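Local coordinates for formate dehydrogenase (PDB 6TTB), which probably catalyses the oxidation of formate to carbon dioxide with NAD as the hydride acceptor, working as a dimer, at residues K60-E65 and R346-E351; M87-S92 and D342-F347; H150-L155 and E205-F210. One frame throughout, in Å; residues are numbered along the deposited sequence.

Contact 1: K60-E65 and R346-E351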
loop_
_atom_site.group_PDB
_atom_site.type_symbol
_atom_site.label_atom_id
_atom_site.label_comp_id
_atom_site.label_asym_id
_atom_site.label_seq_id
_atom_site.Cartn_x
_atom_site.Cartn_y
_atom_site.Cartn_z
ATOM N N LYS A 60 23.698 3.552 -26.875
ATOM C CA LYS A 60 24.555 4.451 -27.633
ATOM C C LYS A 60 25.777 3.711 -28.083
ATOM O O LYS A 60 26.018 3.630 -29.263
ATOM C CB LYS A 60 25.065 5.558 -26.727
ATOM C CG LYS A 60 25.768 6.752 -27.376
ATOM C CD LYS A 60 25.570 7.834 -26.323
ATOM C CE LYS A 60 24.501 7.374 -25.288
ATOM N NZ LYS A 60 23.890 8.493 -24.514
ATOM N N THR A 61 26.577 3.232 -27.121
ATOM C CA THR A 61 27.709 2.365 -27.375
ATOM C C THR A 61 27.263 1.063 -28.029
ATOM O O THR A 61 27.797 0.683 -29.059
ATOM C CB THR A 61 28.524 2.104 -26.100
ATOM O OG1 THR A 61 27.961 2.925 -25.089
ATOM C CG2 THR A 61 29.993 2.488 -26.217
ATOM N N PHE A 62 26.248 0.399 -27.475
ATOM C CA PHE A 62 25.832 -0.883 -28.021
ATOM C C PHE A 62 25.546 -0.747 -29.502
ATOM O O PHE A 62 25.865 -1.635 -30.271
ATOM C CB PHE A 62 24.576 -1.390 -27.339
ATOM C CG PHE A 62 24.029 -2.638 -27.974
ATOM C CD1 PHE A 62 23.208 -2.569 -29.081
ATOM C CD2 PHE A 62 24.356 -3.880 -27.481
ATOM C CE1 PHE A 62 22.727 -3.719 -29.695
ATOM C CE2 PHE A 62 23.852 -5.020 -28.070
ATOM C CZ PHE A 62 23.055 -4.940 -29.195
ATOM N N LEU A 63 24.899 0.356 -29.889
ATOM C CA LEU A 63 24.533 0.587 -31.288
ATOM C C LEU A 63 25.710 1.156 -32.067
ATOM O O LEU A 63 26.052 0.644 -33.111
ATOM C CB LEU A 63 23.332 1.538 -31.361
ATOM C CG LEU A 63 21.985 0.886 -31.059
ATOM C CD1 LEU A 63 20.848 1.877 -31.190
ATOM C CD2 LEU A 63 21.769 -0.309 -31.949
ATOM N N GLU A 64 26.270 2.266 -31.588
ATOM C CA GLU A 64 27.376 2.933 -32.262
ATOM C C GLU A 64 28.620 2.033 -32.277
ATOM O O GLU A 64 29.647 2.412 -32.792
ATOM C CB GLU A 64 27.669 4.299 -31.611
ATOM C CG GLU A 64 26.633 5.394 -31.937
ATOM C CD GLU A 64 26.735 6.704 -31.131
ATOM O OE1 GLU A 64 27.812 7.384 -31.182
ATOM O OE2 GLU A 64 25.746 7.052 -30.453
ATOM N N GLU A 65 28.506 0.833 -31.741
ATOM C CA GLU A 65 29.617 -0.095 -31.720
ATOM C C GLU A 65 29.449 -1.097 -32.830
ATOM O O GLU A 65 30.273 -1.974 -32.979
ATOM C CB GLU A 65 29.544 -0.965 -30.475
ATOM C CG GLU A 65 30.892 -1.437 -29.983
ATOM C CD GLU A 65 30.986 -1.360 -28.460
ATOM O OE1 GLU A 65 30.732 -2.391 -27.801
ATOM O OE2 GLU A 65 31.211 -0.235 -27.929
ATOM N N ARG A 346 19.124 -10.096 -32.436
ATOM C CA ARG A 346 18.398 -10.971 -33.347
ATOM C C ARG A 346 17.961 -10.211 -34.617
ATOM O O ARG A 346 18.188 -10.659 -35.732
ATOM C CB ARG A 346 17.187 -11.572 -32.641
ATOM C CG ARG A 346 17.528 -12.265 -31.342
ATOM C CD ARG A 346 16.390 -13.182 -30.950
ATOM N NE ARG A 346 16.590 -13.678 -29.582
ATOM C CZ ARG A 346 16.165 -14.859 -29.155
ATOM N NH1 ARG A 346 15.435 -15.635 -29.949
ATOM N NH2 ARG A 346 16.389 -15.223 -27.917
ATOM N N PHE A 347 17.323 -9.055 -34.447
ATOM C CA PHE A 347 16.917 -8.270 -35.596
ATOM C C PHE A 347 18.061 -8.163 -36.595
ATOM O O PHE A 347 17.869 -8.453 -37.763
ATOM C CB PHE A 347 16.445 -6.883 -35.165
ATOM C CG PHE A 347 15.930 -6.036 -36.296
ATOM C CD1 PHE A 347 14.908 -6.485 -37.093
ATOM C CD2 PHE A 347 16.560 -4.857 -36.639
ATOM C CE1 PHE A 347 14.477 -5.754 -38.172
ATOM C CE2 PHE A 347 16.174 -4.148 -37.760
ATOM C CZ PHE A 347 15.134 -4.605 -38.519
ATOM N N PHE A 348 19.245 -7.733 -36.129
ATOM C CA PHE A 348 20.296 -7.325 -37.029
ATOM C C PHE A 348 20.859 -8.537 -37.703
ATOM O O PHE A 348 21.615 -8.392 -38.653
ATOM C CB PHE A 348 21.497 -6.719 -36.331
ATOM C CG PHE A 348 21.236 -5.397 -35.701
ATOM C CD1 PHE A 348 20.463 -4.440 -36.358
ATOM C CD2 PHE A 348 21.703 -5.106 -34.425
ATOM C CE1 PHE A 348 20.176 -3.208 -35.752
ATOM C CE2 PHE A 348 21.477 -3.842 -33.851
ATOM C CZ PHE A 348 20.703 -2.897 -34.506
ATOM N N ASN A 349 20.543 -9.734 -37.206
ATOM C CA ASN A 349 20.943 -10.868 -38.023
ATOM C C ASN A 349 19.850 -11.915 -38.033
ATOM O O ASN A 349 20.094 -13.094 -37.800
ATOM C CB ASN A 349 22.370 -11.314 -37.747
ATOM C CG ASN A 349 22.618 -11.206 -36.283
ATOM O OD1 ASN A 349 21.743 -11.590 -35.541
ATOM N ND2 ASN A 349 23.681 -10.542 -35.868
ATOM N N HIS A 350 18.656 -11.464 -38.410
ATOM C CA HIS A 350 17.705 -12.345 -39.054
ATOM C C HIS A 350 17.573 -13.635 -38.239
ATOM O O HIS A 350 17.334 -14.695 -38.786
ATOM C CB HIS A 350 18.091 -12.542 -40.536
ATOM C CG HIS A 350 18.072 -11.266 -41.330
ATOM N ND1 HIS A 350 19.200 -10.426 -41.464
ATOM C CD2 HIS A 350 17.087 -10.629 -41.988
ATOM C CE1 HIS A 350 18.882 -9.351 -42.192
ATOM N NE2 HIS A 350 17.622 -9.441 -42.509
ATOM N N GLU A 351 17.681 -13.512 -36.916
ATOM C CA GLU A 351 17.356 -14.582 -35.986
ATOM C C GLU A 351 15.920 -14.369 -35.539
ATOM O O GLU A 351 15.503 -13.221 -35.419
ATOM C CB GLU A 351 18.273 -14.476 -34.767
ATOM C CG GLU A 351 19.651 -15.048 -34.978
ATOM C CD GLU A 351 20.403 -15.214 -33.671
ATOM O OE1 GLU A 351 20.157 -14.393 -32.736
ATOM O OE2 GLU A 351 21.204 -16.193 -33.558
#
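L63 and F348 share the same first torsion, with CG opposite the carbonyl carbon: chi1 is -78° for L63 and -68° for F348. These torsions bring the leucine tip and the phenylalanine ring together between two helices of the five-stranded, flavodoxin-like parallel alpha/beta domain. The helices are 59-64 and the long 330-348, which ends here. The backbones stay well apart, with L63 CA and F348 CA 10.7 Å from each other, and side chains alone bridge the gap. L63 reaches F348 with one branch. Its CD2 lies 3.8 Å from F348 CZ, at the ring edge and near the ring plane. The leucine thus lies across the ring's rim. F62 adds a second, looser touch: F62 CE1 is 4.3 Å from F348 CE2. F62 CE1 lies near the F348 plane at its edge, while F348 CE2 meets the F62 ring obliquely. F348 has a stacking partner elsewhere, the ring of H68, while F62 makes a cation-pi contact with R66. L63 also packs on F70 of strand 69-73 and on L344. Just after F348 the helix stops in a Schellman motif. H350, with positive phi, is its C-prime residue, and H350 N bonds to F347 O. R346 O accepts two backbone N-H groups. One comes from N349 N at 2.9 Å from R346 O. The other closes the motif, with E351 N 3.1 Å from R346 O.

Contact 2: M87-S92 and D342-F347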
loop_
_atom_site.group_PDB
_atom_site.type_symbol
_atom_site.label_atom_id
_atom_site.label_comp_id
_atom_site.label_asym_id
_atom_site.label_seq_id
_atom_site.Cartn_x
_atom_site.Cartn_y
_atom_site.Cartn_z
ATOM N N MET A 87 14.193 6.744 -40.256
ATOM C CA MET A 87 14.345 5.814 -39.158
ATOM C C MET A 87 14.073 4.379 -39.631
ATOM O O MET A 87 13.128 4.126 -40.365
ATOM C CB MET A 87 13.448 6.195 -37.993
ATOM C CG MET A 87 12.022 5.971 -38.240
ATOM S SD MET A 87 11.010 6.550 -36.815
ATOM C CE MET A 87 9.547 5.598 -37.194
ATOM N N ASP A 88 14.943 3.448 -39.218
ATOM C CA ASP A 88 14.817 2.023 -39.537
ATOM C C ASP A 88 14.056 1.312 -38.412
ATOM O O ASP A 88 13.366 0.316 -38.633
ATOM C CB ASP A 88 16.190 1.376 -39.623
ATOM C CG ASP A 88 16.872 1.591 -40.951
ATOM O OD1 ASP A 88 17.578 2.641 -41.113
ATOM O OD2 ASP A 88 16.737 0.711 -41.787
ATOM N N VAL A 89 14.212 1.830 -37.196
ATOM C CA VAL A 89 13.679 1.199 -36.002
ATOM C C VAL A 89 13.357 2.298 -35.003
ATOM O O VAL A 89 14.197 3.174 -34.723
ATOM C CB VAL A 89 14.687 0.210 -35.371
ATOM C CG1 VAL A 89 14.178 -0.270 -34.029
ATOM C CG2 VAL A 89 15.037 -0.967 -36.286
ATOM N N ILE A 90 12.139 2.260 -34.467
ATOM C CA ILE A 90 11.782 3.204 -33.431
ATOM C C ILE A 90 11.721 2.451 -32.090
ATOM O O ILE A 90 11.417 1.226 -32.040
ATOM C CB ILE A 90 10.450 3.871 -33.763
ATOM C CG1 ILE A 90 10.067 4.932 -32.727
ATOM C CG2 ILE A 90 9.341 2.815 -33.959
ATOM C CD1 ILE A 90 10.833 6.245 -32.880
ATOM N N ILE A 91 12.035 3.194 -31.010
ATOM C CA ILE A 91 12.062 2.593 -29.695
ATOM C C ILE A 91 11.468 3.551 -28.669
ATOM O O ILE A 91 11.855 4.714 -28.613
ATOM C CB ILE A 91 13.494 2.173 -29.332
ATOM C CG1 ILE A 91 14.014 1.074 -30.286
ATOM C CG2 ILE A 91 13.486 1.668 -27.927
ATOM C CD1 ILE A 91 15.524 0.695 -30.103
ATOM N N SER A 92 10.564 3.045 -27.834
ATOM C CA SER A 92 10.097 3.826 -26.687
ATOM C C SER A 92 9.474 2.910 -25.633
ATOM O O SER A 92 9.265 1.728 -25.893
ATOM C CB SER A 92 9.106 4.884 -27.093
ATOM O OG SER A 92 7.888 4.270 -27.436
ATOM N N ASP A 342 18.800 -7.691 -26.677
ATOM C CA ASP A 342 18.697 -9.004 -27.317
ATOM C C ASP A 342 17.895 -8.917 -28.628
ATOM O O ASP A 342 18.277 -9.489 -29.675
ATOM C CB ASP A 342 18.157 -10.079 -26.377
ATOM C CG ASP A 342 18.265 -11.458 -26.994
ATOM O OD1 ASP A 342 19.425 -12.053 -26.976
ATOM O OD2 ASP A 342 17.209 -11.952 -27.529
ATOM N N ILE A 343 16.777 -8.201 -28.576
ATOM C CA ILE A 343 15.934 -8.033 -29.750
ATOM C C ILE A 343 16.774 -7.493 -30.902
ATOM O O ILE A 343 16.832 -8.117 -31.961
ATOM C CB ILE A 343 14.759 -7.104 -29.406
ATOM C CG1 ILE A 343 13.570 -7.893 -28.845
ATOM C CG2 ILE A 343 14.376 -6.223 -30.578
ATOM C CD1 ILE A 343 12.807 -7.152 -27.754
ATOM N N LEU A 344 17.373 -6.302 -30.692
ATOM C CA LEU A 344 18.170 -5.624 -31.709
ATOM C C LEU A 344 19.244 -6.565 -32.275
ATOM O O LEU A 344 19.578 -6.489 -33.451
ATOM C CB LEU A 344 18.820 -4.402 -31.095
ATOM C CG LEU A 344 17.873 -3.326 -30.588
ATOM C CD1 LEU A 344 18.665 -2.171 -29.994
ATOM C CD2 LEU A 344 16.989 -2.809 -31.687
ATOM N N GLU A 345 19.802 -7.434 -31.426
ATOM C CA GLU A 345 20.803 -8.396 -31.856
ATOM C C GLU A 345 20.157 -9.365 -32.878
ATOM O O GLU A 345 20.503 -9.362 -34.074
ATOM C CB GLU A 345 21.431 -9.040 -30.612
ATOM C CG GLU A 345 22.822 -9.569 -30.833
ATOM C CD GLU A 345 23.817 -8.527 -31.295
ATOM O OE1 GLU A 345 24.409 -7.894 -30.429
ATOM O OE2 GLU A 345 23.975 -8.336 -32.533
ATOM N N ARG A 346 19.124 -10.096 -32.436
ATOM C CA ARG A 346 18.398 -10.971 -33.347
ATOM C C ARG A 346 17.961 -10.211 -34.617
ATOM O O ARG A 346 18.188 -10.659 -35.732
ATOM C CB ARG A 346 17.187 -11.572 -32.641
ATOM C CG ARG A 346 17.528 -12.265 -31.342
ATOM C CD ARG A 346 16.390 -13.182 -30.950
ATOM N NE ARG A 346 16.590 -13.678 -29.582
ATOM C CZ ARG A 346 16.165 -14.859 -29.155
ATOM N NH1 ARG A 346 15.435 -15.635 -29.949
ATOM N NH2 ARG A 346 16.389 -15.223 -27.917
ATOM N N PHE A 347 17.323 -9.055 -34.447
ATOM C CA PHE A 347 16.917 -8.270 -35.596
ATOM C C PHE A 347 18.061 -8.163 -36.595
ATOM O O PHE A 347 17.869 -8.453 -37.763
ATOM C CB PHE A 347 16.445 -6.883 -35.165
ATOM C CG PHE A 347 15.930 -6.036 -36.296
ATOM C CD1 PHE A 347 14.908 -6.485 -37.093
ATOM C CD2 PHE A 347 16.560 -4.857 -36.639
ATOM C CE1 PHE A 347 14.477 -5.754 -38.172
ATOM C CE2 PHE A 347 16.174 -4.148 -37.760
ATOM C CZ PHE A 347 15.134 -4.605 -38.519
#
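This is a buried, wholly apolar contact between a strand and a helix. V89 and I91 of strand 89-92 meet L344 and F347 of helix 330-348, which covers one face of the five-stranded parallel sheet. The segment axes run nearly antiparallel, at 170°, and come within 12.1 Å of each other. V89 and I91 are two apart on the strand, and both point their CB toward the helix. V89 uses its two methyls on different partners. With chi1 172°, CG1 is anti to the backbone N and CG2 is anti to the carbonyl carbon. CG2 is the closer, 3.7 Å from F347 CE2. It meets the ring obliquely, and the two side chains come from opposite directions. V89 CG1 makes only a loose touch with L344 CD2, at 4.5 Å. I91 and L344 meet tip to tip, with I91 CD1 4.1 Å from L344 CD2. L344 also packs on L59 of helix 59-64 and on I115 of strand 113-116. F347 rests on L113 of that strand. On the helix itself, one turn apart, R346 NE donates to D342 OD2 at 2.8 Å in a salt bridge. NE comes to the syn side of the oxygen, 19° out of the carboxylate plane. The returning C-terminal helix 330-348 thus covers the sheet of the flavodoxin-like N-terminal domain, probably the catalytic domain of the D-2-hydroxyacid dehydrogenase family.

Contact 3: H150-L155 and E205-F210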
loop_
_atom_site.group_PDB
_atom_site.type_symbol
_atom_site.label_atom_id
_atom_site.label_comp_id
_atom_site.label_asym_id
_atom_site.label_seq_id
_atom_site.Cartn_x
_atom_site.Cartn_y
_atom_site.Cartn_z
ATOM N N HIS A 150 3.337 -3.744 -7.156
ATOM C CA HIS A 150 2.656 -2.463 -7.118
ATOM C C HIS A 150 1.174 -2.679 -6.824
ATOM O O HIS A 150 0.537 -1.868 -6.168
ATOM C CB HIS A 150 2.799 -1.787 -8.431
ATOM C CG HIS A 150 2.777 -0.328 -8.300
ATOM N ND1 HIS A 150 3.944 0.415 -8.068
ATOM C CD2 HIS A 150 1.757 0.555 -8.389
ATOM C CE1 HIS A 150 3.629 1.701 -8.053
ATOM N NE2 HIS A 150 2.290 1.808 -8.258
ATOM N N ALA A 151 0.600 -3.776 -7.347
ATOM C CA ALA A 151 -0.845 -3.916 -7.163
ATOM C C ALA A 151 -1.199 -4.267 -5.719
ATOM O O ALA A 151 -2.198 -3.795 -5.202
ATOM C CB ALA A 151 -1.495 -4.868 -8.177
ATOM N N VAL A 152 -0.420 -5.157 -5.089
ATOM C CA VAL A 152 -0.788 -5.564 -3.741
ATOM C C VAL A 152 -0.559 -4.382 -2.828
ATOM O O VAL A 152 -1.393 -4.104 -1.953
ATOM C CB VAL A 152 -0.133 -6.887 -3.269
ATOM C CG1 VAL A 152 -0.402 -8.017 -4.240
ATOM C CG2 VAL A 152 1.293 -6.749 -3.156
ATOM N N MET A 153 0.431 -3.556 -3.184
ATOM C CA MET A 153 0.683 -2.337 -2.412
ATOM C C MET A 153 -0.547 -1.438 -2.480
ATOM O O MET A 153 -1.075 -0.984 -1.439
ATOM C CB MET A 153 1.863 -1.590 -2.977
ATOM C CG MET A 153 2.118 -0.282 -2.360
ATOM S SD MET A 153 3.492 0.530 -3.237
ATOM C CE MET A 153 2.640 1.189 -4.685
ATOM N N ASP A 154 -1.051 -1.272 -3.700
ATOM C CA ASP A 154 -2.284 -0.539 -3.922
ATOM C C ASP A 154 -3.430 -1.114 -3.100
ATOM O O ASP A 154 -4.184 -0.321 -2.511
ATOM C CB ASP A 154 -2.640 -0.454 -5.403
ATOM C CG ASP A 154 -1.705 0.387 -6.275
ATOM O OD1 ASP A 154 -0.946 1.133 -5.773
ATOM O OD2 ASP A 154 -1.849 0.323 -7.451
ATOM N N LEU A 155 -3.629 -2.464 -3.103
ATOM C CA LEU A 155 -4.683 -3.031 -2.234
ATOM C C LEU A 155 -4.488 -2.495 -0.834
ATOM O O LEU A 155 -5.352 -1.856 -0.308
ATOM C CB LEU A 155 -4.653 -4.561 -2.166
ATOM C CG LEU A 155 -5.505 -5.353 -3.181
ATOM C CD1 LEU A 155 -6.639 -4.498 -3.807
ATOM C CD2 LEU A 155 -4.614 -5.879 -4.244
ATOM N N GLU A 205 -0.162 -15.230 -5.451
ATOM C CA GLU A 205 0.830 -15.855 -4.608
ATOM C C GLU A 205 1.114 -14.921 -3.453
ATOM O O GLU A 205 1.141 -15.342 -2.293
ATOM C CB GLU A 205 2.121 -16.102 -5.389
ATOM C CG GLU A 205 2.278 -17.553 -5.802
ATOM C CD GLU A 205 3.012 -17.689 -7.124
ATOM O OE1 GLU A 205 4.086 -17.016 -7.271
ATOM O OE2 GLU A 205 2.510 -18.440 -8.032
ATOM N N ARG A 206 1.306 -13.643 -3.781
ATOM C CA ARG A 206 1.654 -12.685 -2.756
ATOM C C ARG A 206 0.419 -12.351 -1.940
ATOM O O ARG A 206 0.559 -12.030 -0.796
ATOM C CB ARG A 206 2.283 -11.419 -3.312
ATOM C CG ARG A 206 3.481 -11.687 -4.198
ATOM C CD ARG A 206 3.802 -10.384 -4.913
ATOM N NE ARG A 206 5.144 -10.528 -5.458
ATOM C CZ ARG A 206 5.587 -11.658 -6.031
ATOM N NH1 ARG A 206 4.735 -12.649 -6.218
ATOM N NH2 ARG A 206 6.852 -11.779 -6.409
ATOM N N LEU A 207 -0.788 -12.484 -2.484
ATOM C CA LEU A 207 -1.878 -12.145 -1.611
ATOM C C LEU A 207 -2.193 -13.335 -0.703
ATOM O O LEU A 207 -2.825 -13.152 0.328
ATOM C CB LEU A 207 -3.130 -11.693 -2.395
ATOM C CG LEU A 207 -3.194 -10.239 -2.889
ATOM C CD1 LEU A 207 -4.567 -9.958 -3.569
ATOM C CD2 LEU A 207 -3.013 -9.294 -1.750
ATOM N N ALA A 208 -1.768 -14.555 -1.052
ATOM C CA ALA A 208 -2.360 -15.712 -0.365
ATOM C C ALA A 208 -2.090 -15.627 1.130
ATOM O O ALA A 208 -2.987 -15.837 1.958
ATOM C CB ALA A 208 -1.879 -17.031 -0.939
ATOM N N PRO A 209 -0.855 -15.301 1.521
ATOM C CA PRO A 209 -0.495 -15.295 2.918
ATOM C C PRO A 209 -1.099 -14.173 3.746
ATOM O O PRO A 209 -0.704 -13.994 4.896
ATOM C CB PRO A 209 1.024 -15.186 2.960
ATOM C CG PRO A 209 1.483 -15.167 1.502
ATOM C CD PRO A 209 0.249 -15.015 0.629
ATOM N N PHE A 210 -2.082 -13.459 3.219
ATOM C CA PHE A 210 -2.616 -12.348 3.999
ATOM C C PHE A 210 -3.998 -12.696 4.494
ATOM O O PHE A 210 -4.648 -11.872 5.149
ATOM C CB PHE A 210 -2.801 -11.125 3.131
ATOM C CG PHE A 210 -1.599 -10.252 3.020
ATOM C CD1 PHE A 210 -1.367 -9.246 3.955
ATOM C CD2 PHE A 210 -0.698 -10.422 1.980
ATOM C CE1 PHE A 210 -0.234 -8.436 3.857
ATOM C CE2 PHE A 210 0.436 -9.620 1.875
ATOM C CZ PHE A 210 0.649 -8.602 2.785
#
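V152, L207 and R206 have the most surface buried here, and V152 is at the centre. It lies on helix 144-160 and faces the C-terminal end of helix 198-207. The backbones come fairly close, with V152 CA and L207 CA 7.0 Å apart. The side chains of V152 and L207 run antiparallel, flank to flank. At chi1 -54°, V152 turns CG1 away from its carbonyl carbon and onto the leucine. This methyl lies 3.8 Å from L207 CG and equally near L207 CD2. L207 CD2 also rests 4.0 Å from V152 CB, so the leucine branch lies along the valine. The other branch of L207 turns to L155, one turn further along helix 144-160. There L207 CD1 is 4.1 Å from L155 CD2, and the two leucines meet nearly perpendicular to one another. R206 contributes only the base of its side chain: R206 CB is 4.4 Å from V152 CG1. Its charged end serves its own helix, where R206 NH1 bonds to L202 O. The second subunit closes in on the same place: V152 packs on F210 of that subunit and R206 on its P209, while H150 ND1 bonds to R160 NE of that subunit. Helix 198-207 follows strand 190-194 and a glycine-rich turn that fits the GxGxxG pattern. A long helix packed on this first helix at the dimer interface is consistent with the Rossmann-type NAD-binding domain of the D-2-hydroxyacid dehydrogenase family.

Overall arrangement
Contacts 1 and 2 are neighbours, with centres about 7 Å apart. They share helix 330-348 and touch where L63 meets L344. Contact 2 is buried and joins that helix to the sheet by aliphatic groups and one ring. Contact 1 is partly buried, lies further from the chain centre, and joins the helix end to another helix through two rings and a leucine. Contact 3 is about 39 Å from contact 1 and about 35 Å from contact 2, centre to centre. It belongs to the NAD-binding domain. It too is buried and apolar, but the second subunit helps cover it. Along the chain, it is nested inside the loops closed by both others.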